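Local coordinates for protein luciferase-like enzymeAMP-CoA-ligase (Zophobas atratus, PDB 4W8O) that probably activates carboxylic acids with ATP as an AMP-forming CoA ligase of the firefly-luciferase family, at residues Ser91-Lys96 with Lys167-Ser172; Tyr273-Thr278 with Thr303-Lys308; Ser290-Leu295 with Phe313-Val318. All coordinates share one frame; numbering follows the deposited sequence.

Contact 1: Ser91-Lys96 with Lys167-Ser172; sequences SYLGAK and KAFKPS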
loop_
_atom_site.group_PDB
_atom_site.type_symbol
_atom_site.label_atom_id
_atom_site.label_comp_id
_atom_site.label_asym_id
_atom_site.label_seq_id
_atom_site.Cartn_x
_atom_site.Cartn_y
_atom_site.Cartn_z
ATOM N N SER A 91 -12.067 -8.831 -4.960
ATOM C CA SER A 91 -11.270 -8.581 -6.154
ATOM C C SER A 91 -11.442 -9.663 -7.220
ATOM O O SER A 91 -11.409 -9.351 -8.402
ATOM C CB SER A 91 -9.795 -8.417 -5.792
ATOM O OG SER A 91 -9.616 -7.235 -5.032
ATOM N N TYR A 92 -11.633 -10.919 -6.813
ATOM C CA TYR A 92 -11.919 -12.005 -7.774
ATOM C C TYR A 92 -13.161 -11.696 -8.604
ATOM O O TYR A 92 -13.240 -12.063 -9.776
ATOM C CB TYR A 92 -12.151 -13.359 -7.086
ATOM C CG TYR A 92 -10.971 -13.994 -6.376
ATOM C CD1 TYR A 92 -9.654 -13.639 -6.672
ATOM C CD2 TYR A 92 -11.180 -15.010 -5.439
ATOM C CE1 TYR A 92 -8.587 -14.247 -6.028
ATOM C CE2 TYR A 92 -10.120 -15.626 -4.790
ATOM C CZ TYR A 92 -8.825 -15.240 -5.081
ATOM O OH TYR A 92 -7.764 -15.841 -4.446
ATOM N N LEU A 93 -14.129 -11.026 -7.989
ATOM C CA LEU A 93 -15.376 -10.660 -8.663
ATOM C C LEU A 93 -15.294 -9.330 -9.403
ATOM O O LEU A 93 -16.275 -8.896 -10.013
ATOM C CB LEU A 93 -16.515 -10.618 -7.649
ATOM C CG LEU A 93 -16.707 -11.911 -6.860
ATOM C CD1 LEU A 93 -17.855 -11.752 -5.882
ATOM C CD2 LEU A 93 -16.954 -13.093 -7.794
ATOM N N GLY A 94 -14.126 -8.690 -9.368
ATOM C CA GLY A 94 -13.930 -7.406 -10.018
ATOM C C GLY A 94 -14.557 -6.230 -9.278
ATOM O O GLY A 94 -14.626 -5.127 -9.822
ATOM N N ALA A 95 -15.018 -6.448 -8.046
ATOM C CA ALA A 95 -15.605 -5.371 -7.247
ATOM C C ALA A 95 -14.506 -4.398 -6.776
ATOM O O ALA A 95 -13.319 -4.756 -6.708
ATOM C CB ALA A 95 -16.376 -5.936 -6.059
ATOM N N LYS A 96 -14.915 -3.171 -6.481
ATOM C CA LYS A 96 -14.005 -2.131 -6.015
ATOM C C LYS A 96 -13.779 -2.344 -4.524
ATOM O O LYS A 96 -14.750 -2.470 -3.773
ATOM C CB LYS A 96 -14.615 -0.740 -6.245
ATOM C CG LYS A 96 -14.724 -0.318 -7.705
ATOM C CD LYS A 96 -16.042 -0.688 -8.364
ATOM C CE LYS A 96 -15.971 -0.520 -9.880
ATOM N NZ LYS A 96 -15.281 -1.655 -10.567
ATOM N N LYS A 167 -14.011 -25.821 -7.345
ATOM C CA LYS A 167 -13.014 -26.287 -8.291
ATOM C C LYS A 167 -13.068 -25.502 -9.595
ATOM O O LYS A 167 -12.030 -25.178 -10.171
ATOM C CB LYS A 167 -13.229 -27.775 -8.570
ATOM C CG LYS A 167 -12.002 -28.478 -9.105
ATOM C CD LYS A 167 -12.262 -29.966 -9.256
ATOM C CE LYS A 167 -10.966 -30.721 -9.463
ATOM N NZ LYS A 167 -11.193 -32.189 -9.441
ATOM N N ALA A 168 -14.279 -25.189 -10.047
ATOM C CA ALA A 168 -14.478 -24.510 -11.322
ATOM C C ALA A 168 -14.354 -22.992 -11.227
ATOM O O ALA A 168 -14.191 -22.326 -12.250
ATOM C CB ALA A 168 -15.834 -24.881 -11.903
ATOM N N PHE A 169 -14.440 -22.433 -10.022
ATOM C CA PHE A 169 -14.457 -20.979 -9.887
ATOM C C PHE A 169 -13.234 -20.336 -10.522
ATOM O O PHE A 169 -12.103 -20.790 -10.334
ATOM C CB PHE A 169 -14.558 -20.543 -8.431
ATOM C CG PHE A 169 -14.497 -19.051 -8.250
ATOM C CD1 PHE A 169 -15.623 -18.267 -8.461
ATOM C CD2 PHE A 169 -13.310 -18.428 -7.886
ATOM C CE1 PHE A 169 -15.571 -16.898 -8.306
ATOM C CE2 PHE A 169 -13.251 -17.052 -7.727
ATOM C CZ PHE A 169 -14.381 -16.288 -7.938
ATOM N N LYS A 170 -13.486 -19.286 -11.294
ATOM C CA LYS A 170 -12.434 -18.442 -11.830
ATOM C C LYS A 170 -12.827 -16.984 -11.583
ATOM O O LYS A 170 -14.016 -16.647 -11.591
ATOM C CB LYS A 170 -12.244 -18.685 -13.332
ATOM C CG LYS A 170 -11.695 -20.065 -13.700
ATOM C CD LYS A 170 -10.262 -20.258 -13.212
ATOM C CE LYS A 170 -9.603 -21.499 -13.802
ATOM N NZ LYS A 170 -8.192 -21.619 -13.327
ATOM N N PRO A 171 -11.834 -16.115 -11.343
ATOM C CA PRO A 171 -12.157 -14.691 -11.229
ATOM C C PRO A 171 -12.917 -14.180 -12.452
ATOM O O PRO A 171 -12.655 -14.616 -13.572
ATOM C CB PRO A 171 -10.786 -14.025 -11.129
ATOM C CG PRO A 171 -9.896 -15.074 -10.565
ATOM C CD PRO A 171 -10.407 -16.383 -11.095
ATOM N N SER A 172 -13.850 -13.263 -12.226
ATOM C CA SER A 172 -14.665 -12.703 -13.296
ATOM C C SER A 172 -13.812 -11.932 -14.285
ATOM O O SER A 172 -12.880 -11.234 -13.896
ATOM C CB SER A 172 -15.713 -11.755 -12.718
ATOM O OG SER A 172 -16.497 -12.403 -11.735
HETATM O O HOH W 1 -11.497 -10.416 -11.736
HETATM O O HOH W 2 -18.316 -10.439 -10.973
#
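At the C-terminal end of helix 85-92 the contact divides into a close apolar side and a watered polar side. On the apolar side the distal edge of the Phe169 ring lies against Tyr92. With CG anti to the backbone N (chi1 177°), the phenyl group reaches across to Tyr92 CB, which lies in the ring plane at its edge, and Phe169 CE2 comes 3.7 Å from Tyr92 CD2. The two rings meet obliquely, their planes inclined by 50°. Leu93, its CG anti to its own carbonyl carbon, sends CD2 to the edge of the same phenyl ring, 4.1 Å from Phe169 CE1. Pro171 runs alongside Tyr92, CG beside CD1 of the phenol. Helices 20-30 and 48-64 complete this packing: Phe25 meets the Tyr92 ring edge-to-face, Ala59 and Leu60 cover Phe169, and Ser55 OG bonds the Tyr92 hydroxyl.

The other side is polar. Ser172 N donates to Tyr92 O over 2.8 Å, nearly along the C=O axis although the N-H...O angle is only 146°. One water donates both to Tyr92 O and to Ser172 O, so the tyrosine carbonyl accepts two hydrogen bonds. A second water donates to Leu93 O (2.7 Å) and is hydrogen-bonded to Ser172 OG at 2.8 Å.

Gly94, with positive phi, closes the helix in a Schellman motif, and its N bonds back to Ser91 O. A C-terminal carbonyl that the helix leaves without its usual intrahelical donor is thus served by the loop backbone and by water, while the aromatic packing anchors loop 167-172 to the helix end.

Contact 2: Tyr273-Thr278 with Thr303-Lys308; sequences YTYQLT and TDQYKK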
loop_
_atom_site.group_PDB
_atom_site.type_symbol
_atom_site.label_atom_id
_atom_site.label_comp_id
_atom_site.label_asym_id
_atom_site.label_seq_id
_atom_site.Cartn_x
_atom_site.Cartn_y
_atom_site.Cartn_z
ATOM N N TYR A 273 9.265 5.746 14.340
ATOM C CA TYR A 273 9.292 4.481 15.077
ATOM C C TYR A 273 10.667 3.791 15.076
ATOM O O TYR A 273 10.909 2.920 15.916
ATOM C CB TYR A 273 8.233 3.509 14.542
ATOM C CG TYR A 273 6.811 3.995 14.730
ATOM C CD1 TYR A 273 6.185 3.920 15.968
ATOM C CD2 TYR A 273 6.091 4.527 13.659
ATOM C CE1 TYR A 273 4.885 4.363 16.141
ATOM C CE2 TYR A 273 4.793 4.975 13.821
ATOM C CZ TYR A 273 4.199 4.890 15.063
ATOM O OH TYR A 273 2.917 5.335 15.215
ATOM N N THR A 274 11.566 4.167 14.168
ATOM C CA THR A 274 12.905 3.549 14.140
ATOM C C THR A 274 13.728 3.873 15.378
ATOM O O THR A 274 14.652 3.144 15.705
ATOM C CB THR A 274 13.748 3.956 12.918
ATOM O OG1 THR A 274 13.992 5.366 12.939
ATOM C CG2 THR A 274 13.064 3.557 11.631
ATOM N N TYR A 275 13.386 4.971 16.051
ATOM C CA TYR A 275 14.036 5.348 17.302
ATOM C C TYR A 275 13.795 4.321 18.403
ATOM O O TYR A 275 14.611 4.204 19.316
ATOM C CB TYR A 275 13.607 6.755 17.742
ATOM C CG TYR A 275 14.239 7.843 16.896
ATOM C CD1 TYR A 275 13.631 8.292 15.731
ATOM C CD2 TYR A 275 15.464 8.400 17.252
ATOM C CE1 TYR A 275 14.221 9.269 14.947
ATOM C CE2 TYR A 275 16.060 9.374 16.472
ATOM C CZ TYR A 275 15.435 9.805 15.324
ATOM O OH TYR A 275 16.034 10.779 14.557
ATOM N N GLN A 276 12.701 3.567 18.312
ATOM C CA GLN A 276 12.473 2.444 19.220
ATOM C C GLN A 276 13.434 1.278 18.961
ATOM O O GLN A 276 13.766 0.535 19.886
ATOM C CB GLN A 276 11.030 1.960 19.142
ATOM C CG GLN A 276 10.026 2.970 19.666
ATOM C CD GLN A 276 8.643 2.375 19.874
ATOM O OE1 GLN A 276 8.503 1.245 20.340
ATOM N NE2 GLN A 276 7.611 3.142 19.537
ATOM N N LEU A 277 13.881 1.123 17.714
ATOM C CA LEU A 277 14.844 0.072 17.365
ATOM C C LEU A 277 16.238 0.398 17.889
ATOM O O LEU A 277 16.882 -0.439 18.498
ATOM C CB LEU A 277 14.922 -0.131 15.849
ATOM C CG LEU A 277 13.618 -0.498 15.148
ATOM C CD1 LEU A 277 13.794 -0.457 13.643
ATOM C CD2 LEU A 277 13.142 -1.866 15.612
ATOM N N THR A 278 16.689 1.625 17.643
ATOM C CA THR A 278 18.027 2.058 18.027
ATOM C C THR A 278 18.204 2.245 19.541
ATOM O O THR A 278 19.320 2.312 20.016
ATOM C CB THR A 278 18.409 3.359 17.307
ATOM O OG1 THR A 278 17.351 4.309 17.454
ATOM C CG2 THR A 278 18.654 3.097 15.812
ATOM N N THR A 303 20.485 12.288 9.605
ATOM C CA THR A 303 21.675 11.538 9.216
ATOM C C THR A 303 22.245 10.675 10.345
ATOM O O THR A 303 22.726 9.567 10.100
ATOM C CB THR A 303 22.786 12.490 8.752
ATOM O OG1 THR A 303 22.269 13.365 7.741
ATOM C CG2 THR A 303 23.942 11.710 8.186
ATOM N N ASP A 304 22.208 11.184 11.572
ATOM C CA ASP A 304 22.665 10.391 12.720
ATOM C C ASP A 304 21.793 9.166 12.944
ATOM O O ASP A 304 22.305 8.090 13.231
ATOM C CB ASP A 304 22.757 11.232 14.002
ATOM C CG ASP A 304 24.114 11.882 14.164
ATOM O OD1 ASP A 304 24.793 12.091 13.135
ATOM O OD2 ASP A 304 24.512 12.184 15.308
ATOM N N GLN A 305 20.484 9.324 12.811
ATOM C CA GLN A 305 19.584 8.191 12.972
ATOM C C GLN A 305 19.786 7.190 11.844
ATOM O O GLN A 305 19.814 5.977 12.068
ATOM C CB GLN A 305 18.123 8.655 13.015
ATOM C CG GLN A 305 17.113 7.545 13.267
ATOM C CD GLN A 305 17.346 6.806 14.566
ATOM O OE1 GLN A 305 18.179 7.200 15.375
ATOM N NE2 GLN A 305 16.610 5.726 14.772
ATOM N N TYR A 306 19.915 7.713 10.628
ATOM C CA TYR A 306 20.201 6.890 9.461
ATOM C C TYR A 306 21.450 6.042 9.716
ATOM O O TYR A 306 21.426 4.824 9.547
ATOM C CB TYR A 306 20.368 7.761 8.207
ATOM C CG TYR A 306 20.571 6.937 6.966
ATOM C CD1 TYR A 306 21.838 6.504 6.597
ATOM C CD2 TYR A 306 19.487 6.547 6.186
ATOM C CE1 TYR A 306 22.029 5.723 5.474
ATOM C CE2 TYR A 306 19.668 5.764 5.055
ATOM C CZ TYR A 306 20.941 5.355 4.706
ATOM O OH TYR A 306 21.124 4.575 3.589
ATOM N N LYS A 307 22.528 6.687 10.154
ATOM C CA LYS A 307 23.770 5.984 10.466
ATOM C C LYS A 307 23.587 4.938 11.559
ATOM O O LYS A 307 24.056 3.809 11.419
ATOM C CB LYS A 307 24.859 6.964 10.901
ATOM C CG LYS A 307 25.526 7.697 9.754
ATOM C CD LYS A 307 26.815 8.369 10.211
ATOM C CE LYS A 307 27.560 8.994 9.044
ATOM N NZ LYS A 307 26.784 10.108 8.431
ATOM N N LYS A 308 22.917 5.317 12.646
ATOM C CA LYS A 308 22.669 4.395 13.753
ATOM C C LYS A 308 21.937 3.148 13.272
ATOM O O LYS A 308 22.233 2.041 13.724
ATOM C CB LYS A 308 21.876 5.069 14.886
ATOM C CG LYS A 308 22.696 6.003 15.766
ATOM C CD LYS A 308 21.927 6.393 17.022
ATOM C CE LYS A 308 22.721 7.334 17.923
ATOM N NZ LYS A 308 22.283 8.757 17.833
HETATM O O HOH W 3 18.401 6.521 18.212
#
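Gln305 leaves its helix with CG anti to the backbone N (chi1 -176°) and then bends at chi2 (59°), a kink that brings the carboxamide over one face of the Tyr275 ring and its nitrogen between two threonine hydroxyls. Thr274 and Thr278, one helical turn apart, both hold OG1 in the crowded position between backbone N and carbonyl carbon, so their hydroxyls converge on this amide. Gln305 NE2 donates to Thr278 OG1 at 3.1 Å, tip to tip and nearly straight, and to Thr274 OG1 at 3.2 Å, where the two side chains run antiparallel past one another. Both acceptors lie close to the amide plane, so the two N-H...O hydrogen bonds fix the rotation of the carboxamide. Thr274 OG1 is also hydrogen-bonded to Pro271 O.

Tyr275 lies across the amide. The two planes are only 16° apart, with Gln305 CD 3.4 Å above the ring and displaced toward its rim. OE1 reaches CE2, while CG makes a CH-pi contact with the ring, 3.9 Å from its centroid; CB passes close to the phenol oxygen. A water donates to Gln305 OE1 and is hydrogen-bonded to Thr278 OG1, bridging the two side chains. The amide is therefore held by hydroxyls at its nitrogen, by water at its oxygen and by a ring over a face. Beyond it, Thr278 CG2 rests against the root of Lys308, 3.9 Å from CB.

The short, weakly bonded helix 274-278 follows strand 266-268 and crosses the start of helix 303-312 obliquely, the segment axes 10.4 Å apart. Leu309 of helix 303-312 packs on both threonines and Leu277 on Leu312; Leu277 and Leu309 also meet Leu294, so this amide-pi stack joins two helices on one side of the sheet.

Contact 3: Ser290-Leu295 with Phe313-Val318; sequences SFRCLL and FPKAQV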
loop_
_atom_site.group_PDB
_atom_site.type_symbol
_atom_site.label_atom_id
_atom_site.label_comp_id
_atom_site.label_asym_id
_atom_site.label_seq_id
_atom_site.Cartn_x
_atom_site.Cartn_y
_atom_site.Cartn_z
ATOM N N SER A 290 19.700 -12.191 9.027
ATOM C CA SER A 290 18.789 -12.367 7.893
ATOM C C SER A 290 18.324 -11.041 7.282
ATOM O O SER A 290 17.837 -11.013 6.153
ATOM C CB SER A 290 17.554 -13.162 8.332
ATOM O OG SER A 290 16.723 -12.387 9.196
ATOM N N PHE A 291 18.448 -9.954 8.038
ATOM C CA PHE A 291 17.833 -8.680 7.660
ATOM C C PHE A 291 18.638 -7.963 6.584
ATOM O O PHE A 291 19.839 -7.772 6.737
ATOM C CB PHE A 291 17.693 -7.793 8.894
ATOM C CG PHE A 291 16.779 -6.620 8.696
ATOM C CD1 PHE A 291 15.400 -6.803 8.629
ATOM C CD2 PHE A 291 17.288 -5.334 8.594
ATOM C CE1 PHE A 291 14.552 -5.725 8.458
ATOM C CE2 PHE A 291 16.444 -4.252 8.421
ATOM C CZ PHE A 291 15.073 -4.448 8.349
ATOM N N ARG A 292 17.971 -7.563 5.503
ATOM C CA ARG A 292 18.642 -6.942 4.354
ATOM C C ARG A 292 18.181 -5.530 4.000
ATOM O O ARG A 292 18.903 -4.815 3.314
ATOM C CB ARG A 292 18.470 -7.821 3.115
ATOM C CG ARG A 292 19.079 -9.205 3.239
ATOM C CD ARG A 292 20.583 -9.188 3.039
ATOM N NE ARG A 292 21.155 -10.507 3.307
ATOM C CZ ARG A 292 21.401 -10.994 4.521
ATOM N NH1 ARG A 292 21.139 -10.273 5.603
ATOM N NH2 ARG A 292 21.915 -12.209 4.657
ATOM N N CYS A 293 16.998 -5.117 4.452
ATOM C CA CYS A 293 16.401 -3.891 3.940
ATOM C C CYS A 293 15.404 -3.232 4.900
ATOM O O CYS A 293 14.347 -3.786 5.182
ATOM C CB CYS A 293 15.712 -4.201 2.607
ATOM S SG CYS A 293 15.238 -2.736 1.671
ATOM N N LEU A 294 15.746 -2.044 5.391
ATOM C CA LEU A 294 14.821 -1.241 6.179
ATOM C C LEU A 294 14.222 -0.163 5.277
ATOM O O LEU A 294 14.920 0.761 4.854
ATOM C CB LEU A 294 15.526 -0.606 7.387
ATOM C CG LEU A 294 14.612 -0.145 8.529
ATOM C CD1 LEU A 294 15.425 0.123 9.795
ATOM C CD2 LEU A 294 13.805 1.088 8.149
ATOM N N LEU A 295 12.928 -0.298 4.996
ATOM C CA LEU A 295 12.209 0.603 4.099
ATOM C C LEU A 295 11.521 1.680 4.917
ATOM O O LEU A 295 10.864 1.399 5.920
ATOM C CB LEU A 295 11.178 -0.180 3.279
ATOM C CG LEU A 295 11.757 -1.208 2.297
ATOM C CD1 LEU A 295 10.761 -2.314 1.980
ATOM C CD2 LEU A 295 12.232 -0.530 1.017
ATOM N N PHE A 313 21.857 -2.707 11.891
ATOM C CA PHE A 313 21.654 -3.734 10.873
ATOM C C PHE A 313 22.809 -3.700 9.880
ATOM O O PHE A 313 22.670 -3.140 8.792
ATOM C CB PHE A 313 20.345 -3.483 10.126
ATOM C CG PHE A 313 19.136 -3.474 11.007
ATOM C CD1 PHE A 313 18.680 -4.646 11.583
ATOM C CD2 PHE A 313 18.440 -2.293 11.244
ATOM C CE1 PHE A 313 17.558 -4.644 12.396
ATOM C CE2 PHE A 313 17.319 -2.284 12.050
ATOM C CZ PHE A 313 16.875 -3.460 12.628
ATOM N N PRO A 314 23.954 -4.305 10.246
ATOM C CA PRO A 314 25.162 -4.198 9.416
ATOM C C PRO A 314 25.075 -4.905 8.056
ATOM O O PRO A 314 25.723 -4.466 7.112
ATOM C CB PRO A 314 26.254 -4.815 10.298
ATOM C CG PRO A 314 25.536 -5.736 11.219
ATOM C CD PRO A 314 24.167 -5.153 11.435
ATOM N N LYS A 315 24.285 -5.973 7.952
ATOM C CA LYS A 315 24.084 -6.665 6.667
ATOM C C LYS A 315 22.959 -6.053 5.812
ATOM O O LYS A 315 22.704 -6.518 4.705
ATOM C CB LYS A 315 23.813 -8.168 6.883
ATOM C CG LYS A 315 25.061 -9.025 7.095
ATOM C CD LYS A 315 25.541 -8.983 8.538
ATOM C CE LYS A 315 26.780 -9.838 8.759
ATOM N NZ LYS A 315 26.529 -11.283 8.499
ATOM N N ALA A 316 22.298 -5.013 6.311
ATOM C CA ALA A 316 21.175 -4.402 5.600
ATOM C C ALA A 316 21.535 -3.062 4.973
ATOM O O ALA A 316 22.542 -2.454 5.314
ATOM C CB ALA A 316 20.003 -4.219 6.549
ATOM N N GLN A 317 20.699 -2.620 4.043
ATOM C CA GLN A 317 20.691 -1.233 3.593
ATOM C C GLN A 317 19.436 -0.551 4.142
ATOM O O GLN A 317 18.405 -1.202 4.326
ATOM C CB GLN A 317 20.691 -1.167 2.065
ATOM C CG GLN A 317 22.016 -1.533 1.419
ATOM C CD GLN A 317 21.894 -1.742 -0.084
ATOM O OE1 GLN A 317 20.992 -2.438 -0.547
ATOM N NE2 GLN A 317 22.801 -1.140 -0.851
ATOM N N VAL A 318 19.531 0.749 4.416
ATOM C CA VAL A 318 18.370 1.555 4.768
ATOM C C VAL A 318 17.920 2.330 3.533
ATOM O O VAL A 318 18.691 3.108 2.971
ATOM C CB VAL A 318 18.676 2.558 5.904
ATOM C CG1 VAL A 318 17.465 3.448 6.172
ATOM C CG2 VAL A 318 19.090 1.832 7.178
#
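Main-chain bonds set the parallel pairing of strands 293-297 and 317-324, in which Cys293 is opposite Gln317 and Leu294 opposite Val318. Gln317 N donates to Arg292 O at 2.9 Å, approaching from above the carbonyl plane, whereas Leu294 N meets Gln317 O at 3.0 Å nearly along the C=O axis. Weaker CA-H...O contacts accompany them, such as Cys293 CA to Gln317 O.

The aromatic contact lies ahead of the strands. Phe291, with CG anti to its backbone N, places CE2 3.7 Å above the centre of the Phe313 ring; the planes stand 39° apart, and CD2 approaches Phe313 CD1 to 3.4 Å. Ile259 of helix 252-262 touches both rings.

Aliphatic contacts extend this cluster: Leu294 CD1 crosses to Phe313 CE2 at 3.8 Å, and Ala316 CB touches Phe291 CD2.

Among the charged side chains, Arg292 lies alongside Lys315, NH1 against CB at 3.6 Å; NH1 is hydrogen-bonded to Ser289 O and, weakly, to Phe291 O.

This is the strand pairing of a right-handed beta-alpha-beta unit through helix 303-312: directional backbone bonds fix the register, and the nonpolar cluster at the strands' N-terminal ends is packed by helix 252-262 at the phenyl rings and by Leu309 at Leu294 and Val318.

Overall arrangement
Contacts 2 and 3, their centres 13 Å apart, share the run from helix 274-278 through strand 293-297 and helix 303-312 to strand 317-324. They join directly: Tyr306 OH probably bonds Val318 O, and Leu277 packs on Leu294 and Phe313. Contact 3 supplies the sheet pairing, buried at Phe291, Leu294, Phe313 and Val318 but open toward the surface at Arg292 and Lys315; contact 2, between helices on the outer side, relies on a polar amide and includes exposed residues. Contact 1, its centre 44 Å from that of contact 2, lies at the end of helix 85-92, which joins strands 72-76 and 96-99 of the other mixed sheet; largely buried, it uses aromatic packing, one backbone bond and water.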